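Local atomic coordinates of putative oxidoreductase (Salmonella enterica subsp. enterica serovar Typhimurium, PDB entry 3NX4), a protein that binds NADP and probably works as an NADPH-dependent acryloyl-CoA reductase of the medium-chain dehydrogenase/reductase family. Residues P75-H78 / A79-V83. Numbering follows the deposited sequence.
Sequences PRFH and AGQEV
A type II beta turn from H78 to Q81 leads into strand 82-86 of the GroES-like domain, and it illustrates how a glutamine can close a turn through its backbone and brace the same turn, and the loop before it, through its side chain. The turn closes with the backbone bond from Q81 N to H78 O, 3.1 Å long. G80 occupies the third position with a positive phi of 96°, a conformation in which a beta carbon would press on the preceding carbonyl oxygen. From Q81 the side chain reaches out beside the turn: CG is anti to the backbone N (chi1 -170°) and the chain stays extended beyond it, which places the amide so that OE1 faces H78 N. There Q81 OE1 accepts the N-H of H78 N at 3.1 Å, with the donor in the carbonyl plane. The amide NH2 group is used too, since Q81 NE2 donates to a water oxygen at 2.9 Å, and that water in turn donates to R76 O. Both ends of the amide are thus engaged, which should restrain its rotation. On one side the H78 imidazole lies against the aliphatic part of the same glutamine in a CH-pi contact, with Q81 CB 3.8 Å from the ring centroid and over its face. F77 approaches the amide obliquely, its ring plane 25° from the amide plane, and F77 CD1 also meets V83 CG1 at 3.8 Å. L109 touches both F77 and V83. Backbone hydrogen bonds of G80 and Q81 with V69 join the turn to strand 64-72, and V69 also touches the Q81 and V83 side chains. In this surface loop, far from the NADP site, both amide ends of Q81 thus find polar partners while its CB rests on the H78 ring.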
loop_
_atom_site.group_PDB
_atom_site.type_symbol
_atom_site.label_atom_id
_atom_site.label_comp_id
_atom_site.label_asym_id
_atom_site.label_seq_id
_atom_site.Cartn_x
_atom_site.Cartn_y
_atom_site.Cartn_z
ATOM N N PRO A 75 -22.441 -7.108 30.815
ATOM C CA PRO A 75 -23.837 -6.695 30.625
ATOM C C PRO A 75 -24.291 -6.707 29.155
ATOM O O PRO A 75 -25.487 -6.588 28.895
ATOM C CB PRO A 75 -23.867 -5.273 31.209
ATOM C CG PRO A 75 -22.460 -4.791 31.085
ATOM C CD PRO A 75 -21.592 -6.001 31.293
ATOM N N ARG A 76 -23.366 -6.884 28.214
ATOM C CA ARG A 76 -23.733 -6.910 26.796
ATOM C C ARG A 76 -24.151 -8.300 26.303
ATOM O O ARG A 76 -24.665 -8.443 25.191
ATOM C CB ARG A 76 -22.586 -6.384 25.929
ATOM C CG ARG A 76 -22.214 -4.936 26.186
ATOM C CD ARG A 76 -20.900 -4.611 25.498
ATOM N NE ARG A 76 -19.793 -5.328 26.119
ATOM C CZ ARG A 76 -18.531 -5.267 25.710
ATOM N NH1 ARG A 76 -18.204 -4.525 24.658
ATOM N NH2 ARG A 76 -17.596 -5.957 26.348
ATOM N N PHE A 77 -23.925 -9.322 27.123
ATOM C CA PHE A 77 -24.251 -10.693 26.736
ATOM C C PHE A 77 -25.064 -11.401 27.805
ATOM O O PHE A 77 -24.911 -11.129 29.000
ATOM C CB PHE A 77 -22.976 -11.470 26.396
ATOM C CG PHE A 77 -22.193 -10.854 25.275
ATOM C CD1 PHE A 77 -22.475 -11.177 23.964
ATOM C CD2 PHE A 77 -21.209 -9.908 25.536
ATOM C CE1 PHE A 77 -21.775 -10.583 22.924
ATOM C CE2 PHE A 77 -20.500 -9.317 24.503
ATOM C CZ PHE A 77 -20.785 -9.657 23.192
ATOM N N HIS A 78 -25.944 -12.300 27.375
ATOM C CA HIS A 78 -26.831 -12.981 28.312
ATOM C C HIS A 78 -26.884 -14.480 28.036
ATOM O O HIS A 78 -26.543 -14.934 26.937
ATOM C CB HIS A 78 -28.237 -12.371 28.268
ATOM C CG HIS A 78 -28.954 -12.587 26.972
ATOM N ND1 HIS A 78 -28.738 -11.800 25.860
ATOM C CD2 HIS A 78 -29.887 -13.500 26.611
ATOM C CE1 HIS A 78 -29.506 -12.222 24.870
ATOM N NE2 HIS A 78 -30.211 -13.253 25.299
ATOM N N ALA A 79 -27.302 -15.248 29.035
ATOM C CA ALA A 79 -27.420 -16.688 28.873
ATOM C C ALA A 79 -28.406 -17.014 27.755
ATOM O O ALA A 79 -29.491 -16.443 27.687
ATOM C CB ALA A 79 -27.854 -17.344 30.184
ATOM N N GLY A 80 -28.023 -17.934 26.880
ATOM C CA GLY A 80 -28.874 -18.324 25.769
ATOM C C GLY A 80 -28.578 -17.599 24.461
ATOM O O GLY A 80 -29.078 -17.978 23.404
ATOM N N GLN A 81 -27.757 -16.558 24.528
ATOM C CA GLN A 81 -27.456 -15.745 23.353
ATOM C C GLN A 81 -26.510 -16.467 22.387
ATOM O O GLN A 81 -25.533 -17.072 22.821
ATOM C CB GLN A 81 -26.838 -14.412 23.793
ATOM C CG GLN A 81 -26.705 -13.404 22.682
ATOM C CD GLN A 81 -26.192 -12.055 23.158
ATOM O OE1 GLN A 81 -26.190 -11.761 24.351
ATOM N NE2 GLN A 81 -25.758 -11.226 22.217
ATOM N N GLU A 82 -26.808 -16.404 21.086
ATOM C CA GLU A 82 -25.906 -16.920 20.053
ATOM C C GLU A 82 -24.793 -15.916 19.734
ATOM O O GLU A 82 -25.068 -14.743 19.463
ATOM C CB GLU A 82 -26.679 -17.246 18.765
ATOM C CG GLU A 82 -27.744 -18.341 18.910
ATOM C CD GLU A 82 -27.152 -19.722 19.139
ATOM O OE1 GLU A 82 -26.251 -20.133 18.370
ATOM O OE2 GLU A 82 -27.590 -20.401 20.092
ATOM N N VAL A 83 -23.543 -16.380 19.754
ATOM C CA VAL A 83 -22.390 -15.509 19.501
ATOM C C VAL A 83 -21.328 -16.178 18.634
ATOM O O VAL A 83 -21.319 -17.398 18.459
ATOM C CB VAL A 83 -21.700 -15.088 20.818
ATOM C CG1 VAL A 83 -22.655 -14.279 21.692
ATOM C CG2 VAL A 83 -21.190 -16.327 21.559
HETATM O O HOH W 1 -24.795 -8.522 22.509
#